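Local structure of putative isomerase YbhH (Escherichia coli, 6OTV) at residues A167-G172 with A195-I200; G42-I47 with I81-R86. The protein probably acts as an isomerase of the PrpF family, although its precise reaction remains unassigned. All blocks are in the same frame, centred on the assembly; numbering follows the deposited sequence.

Contact 1: residues A167-G172 with A195-I200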
ATOM      1  N   ALA A 167       5.034  -9.241   6.934  1.00 33.35           N
ATOM      2  CA  ALA A 167       4.384 -10.144   7.879  1.00 41.22           C
ATOM      3  C   ALA A 167       3.513 -11.164   7.154  1.00 53.07           C
ATOM      4  O   ALA A 167       2.575 -10.796   6.438  1.00 59.99           O
ATOM      5  CB  ALA A 167       3.544  -9.342   8.871  1.00 35.05           C
ATOM      6  N   GLY A 168       3.827 -12.446   7.340  1.00 54.69           N
ATOM      7  CA  GLY A 168       3.033 -13.530   6.790  1.00 52.23           C
ATOM      8  C   GLY A 168       3.008 -13.588   5.276  1.00 53.31           C
ATOM      9  O   GLY A 168       1.941 -13.737   4.677  1.00 63.43           O
ATOM     10  N   THR A 169       4.181 -13.484   4.646  1.00 58.37           N
ATOM     11  CA  THR A 169       4.240 -13.441   3.187  1.00 68.25           C
ATOM     12  C   THR A 169       3.719 -14.725   2.552  1.00 73.09           C
ATOM     13  O   THR A 169       3.126 -14.683   1.468  1.00 76.56           O
ATOM     14  CB  THR A 169       5.674 -13.174   2.727  1.00 70.89           C
ATOM     15  OG1 THR A 169       6.581 -13.966   3.505  1.00 80.58           O
ATOM     16  CG2 THR A 169       6.021 -11.702   2.882  1.00 64.86           C
ATOM     17  N   LYS A 170       3.932 -15.872   3.198  1.00 71.40           N
ATOM     18  CA  LYS A 170       3.457 -17.145   2.680  1.00 66.17           C
ATOM     19  C   LYS A 170       2.378 -17.782   3.540  1.00 69.22           C
ATOM     20  O   LYS A 170       1.622 -18.619   3.036  1.00 74.24           O
ATOM     21  CB  LYS A 170       4.629 -18.130   2.534  1.00 64.56           C
ATOM     22  CG  LYS A 170       4.324 -19.377   1.717  1.00 70.77           C
ATOM     23  CD  LYS A 170       4.348 -19.098   0.222  1.00 72.19           C
ATOM     24  CE  LYS A 170       4.194 -20.386  -0.576  1.00 70.68           C
ATOM     25  NZ  LYS A 170       4.381 -20.170  -2.036  1.00 68.80           N
ATOM     26  N   THR A 171       2.276 -17.399   4.810  1.00 69.94           N
ATOM     27  CA  THR A 171       1.311 -17.976   5.737  1.00 72.19           C
ATOM     28  C   THR A 171       0.141 -17.052   6.028  1.00 73.30           C
ATOM     29  O   THR A 171      -1.015 -17.485   6.001  1.00 86.31           O
ATOM     30  CB  THR A 171       2.003 -18.346   7.057  1.00 72.36           C
ATOM     31  OG1 THR A 171       2.882 -19.458   6.849  1.00 69.34           O
ATOM     32  CG2 THR A 171       0.970 -18.700   8.118  1.00 78.38           C
ATOM     33  N   GLY A 172       0.411 -15.780   6.305  1.00 63.94           N
ATOM     34  CA  GLY A 172      -0.587 -14.871   6.825  1.00 58.00           C
ATOM     35  C   GLY A 172      -0.455 -14.597   8.306  1.00 62.34           C
ATOM     36  O   GLY A 172      -1.200 -13.763   8.835  1.00 62.59           O
ATOM     37  N   ALA A 195       8.837 -11.611   5.564  1.00 43.10           N
ATOM     38  CA  ALA A 195       9.438 -11.495   4.235  1.00 48.09           C
ATOM     39  C   ALA A 195       9.856 -12.854   3.678  1.00 49.81           C
ATOM     40  O   ALA A 195      10.001 -13.014   2.462  1.00 53.56           O
ATOM     41  CB  ALA A 195      10.633 -10.536   4.253  1.00 50.83           C
ATOM     42  N   MET A 196      10.035 -13.837   4.551  1.00 51.72           N
ATOM     43  CA  MET A 196      10.426 -15.185   4.170  1.00 53.64           C
ATOM     44  C   MET A 196      10.101 -16.131   5.319  1.00 44.68           C
ATOM     45  O   MET A 196      10.416 -15.826   6.475  1.00 50.21           O
ATOM     46  CB  MET A 196      11.918 -15.243   3.827  1.00 52.10           C
ATOM     47  CG  MET A 196      12.447 -16.639   3.519  1.00 57.97           C
ATOM     48  SD  MET A 196      11.790 -17.331   1.985  1.00 66.35           S
ATOM     49  CE  MET A 196      12.461 -16.184   0.786  1.00 58.37           C
ATOM     50  N   PRO A 197       9.448 -17.262   5.054  1.00 48.03           N
ATOM     51  CA  PRO A 197       9.276 -18.279   6.104  1.00 46.46           C
ATOM     52  C   PRO A 197      10.617 -18.922   6.425  1.00 50.61           C
ATOM     53  O   PRO A 197      11.261 -19.505   5.552  1.00 54.02           O
ATOM     54  CB  PRO A 197       8.303 -19.284   5.473  1.00 48.46           C
ATOM     55  CG  PRO A 197       7.686 -18.565   4.314  1.00 46.77           C
ATOM     56  CD  PRO A 197       8.726 -17.613   3.822  1.00 44.91           C
ATOM     57  N   VAL A 198      11.046 -18.797   7.680  1.00 43.78           N
ATOM     58  CA  VAL A 198      12.308 -19.375   8.122  1.00 48.68           C
ATOM     59  C   VAL A 198      12.088 -20.103   9.439  1.00 48.23           C
ATOM     60  O   VAL A 198      11.159 -19.803  10.194  1.00 41.59           O
ATOM     61  CB  VAL A 198      13.428 -18.317   8.283  1.00 47.20           C
ATOM     62  CG1 VAL A 198      13.656 -17.556   6.981  1.00 44.58           C
ATOM     63  CG2 VAL A 198      13.113 -17.366   9.429  1.00 37.84           C
ATOM     64  N   VAL A 199      12.956 -21.074   9.705  1.00 46.25           N
ATOM     65  CA  VAL A 199      13.023 -21.744  10.997  1.00 41.98           C
ATOM     66  C   VAL A 199      14.395 -21.443  11.587  1.00 47.11           C
ATOM     67  O   VAL A 199      15.426 -21.797  11.001  1.00 42.62           O
ATOM     68  CB  VAL A 199      12.764 -23.257  10.882  1.00 44.32           C
ATOM     69  CG1 VAL A 199      13.492 -23.846   9.681  1.00 45.08           C
ATOM     70  CG2 VAL A 199      13.165 -23.967  12.164  1.00 44.37           C
ATOM     71  N   ILE A 200      14.403 -20.769  12.729  1.00 47.10           N
ATOM     72  CA  ILE A 200      15.631 -20.274  13.336  1.00 36.93           C
ATOM     73  C   ILE A 200      16.126 -21.310  14.335  1.00 45.20           C
ATOM     74  O   ILE A 200      15.428 -21.638  15.300  1.00 51.96           O
ATOM     75  CB  ILE A 200      15.397 -18.913  14.005  1.00 37.23           C
ATOM     76  CG1 ILE A 200      15.001 -17.887  12.941  1.00 34.86           C
ATOM     77  CG2 ILE A 200      16.629 -18.467  14.774  1.00 33.59           C
ATOM     78  CD1 ILE A 200      14.483 -16.599  13.499  1.00 36.63           C
TER
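The turn between the antiparallel strands 187-193 and 197-202 meets a coiled loop where Thr169 rests on Ala195 and Lys170 on Pro197, an example of a long connection held down on a beta hairpin. Thr169 brings both branches to the task. Its OG1, between the backbone N and the carbonyl carbon (chi1 43°), lies over the peptide that joins Ala195 to Met196, 3.5 Å from Ala195 C. The methyl branch CG2 takes the neighbouring place against the Ala195 backbone, 3.7 Å from its CA. Ala195 thus offers main chain to the threonine while its own CB points away, and its methyl touches Ile283 of helix 279-290. One residue on, the lysine contributes only the root of its side chain: Lys170 CB packs on Pro197 CG at 3.6 Å. CG stands anti to the backbone N, and a bend at chi2 (78°) turns CD off; the amino end leads away from the ring.

The polar tie comes from Asp193, at the end of the first hairpin strand. One carboxylate oxygen pairs with Thr169 OG1 and the other with the backbone N atoms of Lys170 and Thr171; a backbone bond also joins Ala195 to Ala166. Within the loop, a weak bond of 3.0 Å from Gly172 N to Gly168 O closes the turn. Asp193, at the end of strand 187-193, thus gathers a hydroxyl and two successive backbone amides of the loop onto a beta hairpin.

Contact 2: residues G42-I47 with I81-R86. With PO4 (phosphate ion), chain J; ACT (acetate ion), chain G.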
ATOM      1  N   GLY A  42      24.188 -21.371 -20.271  1.00 39.93           N
ATOM      2  CA  GLY A  42      24.662 -22.630 -20.812  1.00 34.74           C
ATOM      3  C   GLY A  42      26.167 -22.759 -20.896  1.00 34.01           C
ATOM      4  O   GLY A  42      26.656 -23.829 -21.271  1.00 44.25           O
ATOM      5  N   ASN A  43      26.915 -21.711 -20.572  1.00 40.62           N
ATOM      6  CA  ASN A  43      28.370 -21.736 -20.592  1.00 36.08           C
ATOM      7  C   ASN A  43      28.875 -21.265 -19.237  1.00 36.91           C
ATOM      8  O   ASN A  43      28.333 -20.314 -18.665  1.00 34.11           O
ATOM      9  CB  ASN A  43      28.917 -20.849 -21.721  1.00 31.39           C
ATOM     10  CG  ASN A  43      30.428 -20.751 -21.710  1.00 36.76           C
ATOM     11  OD1 ASN A  43      30.995 -19.831 -21.121  1.00 33.76           O
ATOM     12  ND2 ASN A  43      31.090 -21.698 -22.370  1.00 32.76           N
ATOM     13  N   ASP A  44      29.910 -21.946 -18.728  0.65 36.04           N
ATOM     14  CA  ASP A  44      30.413 -21.657 -17.387  0.65 37.22           C
ATOM     15  C   ASP A  44      30.799 -20.192 -17.227  0.65 35.22           C
ATOM     16  O   ASP A  44      30.644 -19.625 -16.140  0.65 35.99           O
ATOM     17  CB  ASP A  44      31.612 -22.553 -17.064  0.65 39.34           C
ATOM     18  CG  ASP A  44      31.217 -24.001 -16.825  0.65 43.53           C
ATOM     19  OD1 ASP A  44      30.007 -24.308 -16.868  0.65 41.43           O
ATOM     20  OD2 ASP A  44      32.122 -24.831 -16.593  0.65 49.11           O
ATOM     21  N   LEU A  45      31.298 -19.565 -18.288  1.00 33.32           N
ATOM     22  CA  LEU A  45      31.662 -18.157 -18.253  1.00 30.34           C
ATOM     23  C   LEU A  45      30.592 -17.264 -18.863  1.00 31.21           C
ATOM     24  O   LEU A  45      30.736 -16.037 -18.827  1.00 26.90           O
ATOM     25  CB  LEU A  45      32.995 -17.933 -18.976  1.00 29.98           C
ATOM     26  CG  LEU A  45      34.204 -18.661 -18.386  1.00 43.18           C
ATOM     27  CD1 LEU A  45      35.459 -18.354 -19.185  1.00 39.48           C
ATOM     28  CD2 LEU A  45      34.393 -18.295 -16.919  1.00 42.56           C
ATOM     29  N   GLU A  46      29.516 -17.851 -19.391  1.00 32.50           N
ATOM     30  CA  GLU A  46      28.519 -17.131 -20.185  1.00 30.11           C
ATOM     31  C   GLU A  46      29.209 -16.313 -21.274  1.00 33.80           C
ATOM     32  O   GLU A  46      28.992 -15.108 -21.433  1.00 31.80           O
ATOM     33  CB  GLU A  46      27.621 -16.275 -19.289  1.00 29.13           C
ATOM     34  CG  GLU A  46      26.717 -17.132 -18.403  1.00 33.27           C
ATOM     35  CD  GLU A  46      25.861 -16.336 -17.436  1.00 34.07           C
ATOM     36  OE1 GLU A  46      26.388 -15.415 -16.774  1.00 33.79           O
ATOM     37  OE2 GLU A  46      24.654 -16.643 -17.330  1.00 33.33           O
ATOM     38  N   ILE A  47      30.054 -17.008 -22.038  1.00 33.06           N
ATOM     39  CA  ILE A  47      30.952 -16.369 -22.991  1.00 28.57           C
ATOM     40  C   ILE A  47      30.202 -15.711 -24.141  1.00 29.78           C
ATOM     41  O   ILE A  47      30.743 -14.805 -24.788  1.00 29.49           O
ATOM     42  CB  ILE A  47      31.964 -17.415 -23.505  1.00 33.21           C
ATOM     43  CG1 ILE A  47      33.168 -16.745 -24.168  1.00 29.40           C
ATOM     44  CG2 ILE A  47      31.294 -18.401 -24.455  1.00 29.18           C
ATOM     45  CD1 ILE A  47      34.078 -16.049 -23.193  1.00 32.09           C
ATOM     46  N   ILE A  81      20.122 -19.390 -15.076  1.00 31.87           N
ATOM     47  CA  ILE A  81      21.111 -20.367 -14.647  1.00 29.75           C
ATOM     48  C   ILE A  81      22.329 -20.308 -15.566  1.00 36.95           C
ATOM     49  O   ILE A  81      22.220 -20.038 -16.770  1.00 32.11           O
ATOM     50  CB  ILE A  81      20.485 -21.772 -14.623  1.00 39.42           C
ATOM     51  CG1 ILE A  81      19.190 -21.749 -13.809  1.00 44.72           C
ATOM     52  CG2 ILE A  81      21.445 -22.785 -14.031  1.00 29.92           C
ATOM     53  CD1 ILE A  81      19.384 -21.274 -12.372  1.00 36.41           C
ATOM     54  N   VAL A  82      23.505 -20.542 -14.987  1.00 35.95           N
ATOM     55  CA  VAL A  82      24.757 -20.407 -15.724  1.00 37.60           C
ATOM     56  C   VAL A  82      25.132 -21.694 -16.451  1.00 38.99           C
ATOM     57  O   VAL A  82      25.341 -21.691 -17.668  1.00 38.26           O
ATOM     58  CB  VAL A  82      25.897 -19.973 -14.779  1.00 33.08           C
ATOM     59  CG1 VAL A  82      27.230 -20.000 -15.517  1.00 30.34           C
ATOM     60  CG2 VAL A  82      25.624 -18.587 -14.210  1.00 27.18           C
ATOM     61  N   HIS A  83      25.211 -22.813 -15.731  0.50 36.90           N
ATOM     62  CA  HIS A  83      25.748 -24.043 -16.302  0.50 39.79           C
ATOM     63  C   HIS A  83      24.727 -24.838 -17.109  0.50 41.43           C
ATOM     64  O   HIS A  83      25.098 -25.849 -17.712  0.50 42.97           O
ATOM     65  CB  HIS A  83      26.341 -24.914 -15.189  0.50 37.37           C
ATOM     66  CG  HIS A  83      27.437 -24.238 -14.422  0.50 41.21           C
ATOM     67  ND1 HIS A  83      28.672 -23.969 -14.971  0.50 41.99           N
ATOM     68  CD2 HIS A  83      27.478 -23.765 -13.153  0.50 43.19           C
ATOM     69  CE1 HIS A  83      29.429 -23.363 -14.073  0.50 41.39           C
ATOM     70  NE2 HIS A  83      28.728 -23.228 -12.962  0.50 42.22           N
ATOM     71  N   GLU A  84      23.467 -24.412 -17.143  1.00 43.29           N
ATOM     72  CA  GLU A  84      22.478 -25.011 -18.029  1.00 46.69           C
ATOM     73  C   GLU A  84      21.440 -23.965 -18.406  1.00 43.64           C
ATOM     74  O   GLU A  84      21.236 -22.976 -17.698  1.00 37.00           O
ATOM     75  CB  GLU A  84      21.804 -26.235 -17.397  1.00 51.60           C
ATOM     76  CG  GLU A  84      21.167 -25.980 -16.047  1.00 63.89           C
ATOM     77  CD  GLU A  84      20.598 -27.246 -15.439  1.00 77.55           C
ATOM     78  OE1 GLU A  84      19.414 -27.242 -15.043  1.00 80.54           O
ATOM     79  OE2 GLU A  84      21.338 -28.251 -15.371  1.00 85.91           O
ATOM     80  N   GLN A  85      20.786 -24.198 -19.543  1.00 40.96           N
ATOM     81  CA  GLN A  85      19.816 -23.255 -20.100  1.00 39.29           C
ATOM     82  C   GLN A  85      18.500 -23.407 -19.349  1.00 40.69           C
ATOM     83  O   GLN A  85      17.612 -24.163 -19.742  1.00 46.03           O
ATOM     84  CB  GLN A  85      19.648 -23.485 -21.597  1.00 38.18           C
ATOM     85  CG  GLN A  85      20.912 -23.199 -22.406  1.00 37.03           C
ATOM     86  CD  GLN A  85      20.706 -23.358 -23.899  1.00 41.29           C
ATOM     87  OE1 GLN A  85      20.447 -24.457 -24.388  1.00 47.99           O
ATOM     88  NE2 GLN A  85      20.815 -22.257 -24.632  1.00 45.61           N
ATOM     89  N   ARG A  86      18.377 -22.667 -18.250  1.00 39.77           N
ATOM     90  CA  ARG A  86      17.185 -22.706 -17.418  1.00 40.35           C
ATOM     91  C   ARG A  86      16.955 -21.320 -16.836  1.00 36.69           C
ATOM     92  O   ARG A  86      17.898 -20.546 -16.648  1.00 34.78           O
ATOM     93  CB  ARG A  86      17.315 -23.750 -16.298  1.00 38.80           C
ATOM     94  CG  ARG A  86      15.992 -24.146 -15.654  1.00 45.80           C
ATOM     95  CD  ARG A  86      16.156 -25.262 -14.622  1.00 46.54           C
ATOM     96  NE  ARG A  86      16.578 -24.763 -13.315  1.00 53.94           N
ATOM     97  CZ  ARG A  86      17.792 -24.940 -12.803  1.00 52.96           C
ATOM     98  NH1 ARG A  86      18.708 -25.612 -13.485  1.00 51.42           N
ATOM     99  NH2 ARG A  86      18.089 -24.451 -11.605  1.00 48.81           N
TER
HETATM  100  P   PO4 J 408      24.345 -21.895 -11.642  1.00 72.50           P
HETATM  101  O1  PO4 J 408      24.783 -22.564 -12.921  1.00 71.16           O
HETATM  102  O2  PO4 J 408      25.562 -21.498 -10.840  1.00 65.37           O
HETATM  103  O3  PO4 J 408      23.531 -20.666 -11.971  1.00 67.85           O
HETATM  104  O4  PO4 J 408      23.496 -22.861 -10.847  1.00 81.43           O
HETATM  105  C   ACT G 405      34.881 -20.992 -22.483  1.00 65.86           C
HETATM  106  O   ACT G 405      34.998 -22.161 -22.936  1.00 81.16           O
HETATM  107  OXT ACT G 405      34.075 -20.560 -21.617  1.00 72.69           O
HETATM  108  CH3 ACT G 405      35.877 -19.956 -23.082  1.00 53.06           C
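Gly42 and Glu84 bring two irregular loops to within 4.3 Å, CA to CA, and Gly42 N donates to Val82 O at 2.9 Å; just beyond, a type I turn runs from Asn43 to Glu46. The turn is braced by Asn43, whose CG is anti to the backbone N (chi1 175°) and whose OD1 accepts from Leu45 N, making an Asx turn, and from Ile47 N, the two donors arriving from opposite faces of the amide plane. Val82 sends its two methyls to different partners: CG1 lies 3.5 Å from Asp44 O and also over the centre of the His83 ring, while CG2 meets Glu46 OE2 at 3.8 Å, the two side chains crossing at about a right angle. That carboxylate is buried but satisfied, by Ser58 OG and Gly53 N. Nearer the surface, Asp44 OD1 approaches His83 ND1 at the ring edge, the carboxylate and ring planes 83° apart; the modelled 2.3 Å is very short and both residues have two conformers, so the length is doubtful. Close to the ring, a phosphate ion, probably from the crystallisation liquor, is gripped by consecutive amides, Val82 N to O3 at 3.0 Å and His83 N to O1 at 2.9 Å. The chemistry implies a loop tied to its neighbour by the carbonyl of Val82, while the N-H groups of Val82 and His83 can take up an anion, here the phosphate.

In the fold
Together the two sites show how loops of one chain can be joined by different means. Contact 1 is a surface contact, yet its centre lies nearer the centre of the chain, about 13 Å away against about 22 Å for the partly buried contact 2. They share no strand or helix: contact 1 sets a loop on a hairpin beside helix 279-290, whereas contact 2 joins the loop after helix 28-39 to the one after strand 73-80. Across its segments contact 1 relies on van der Waals packing, its polar links coming mainly from Asp193, just outside the segments; contact 2 is bonded directly and adds a bound anion. About 16 Å separates their nearest atoms.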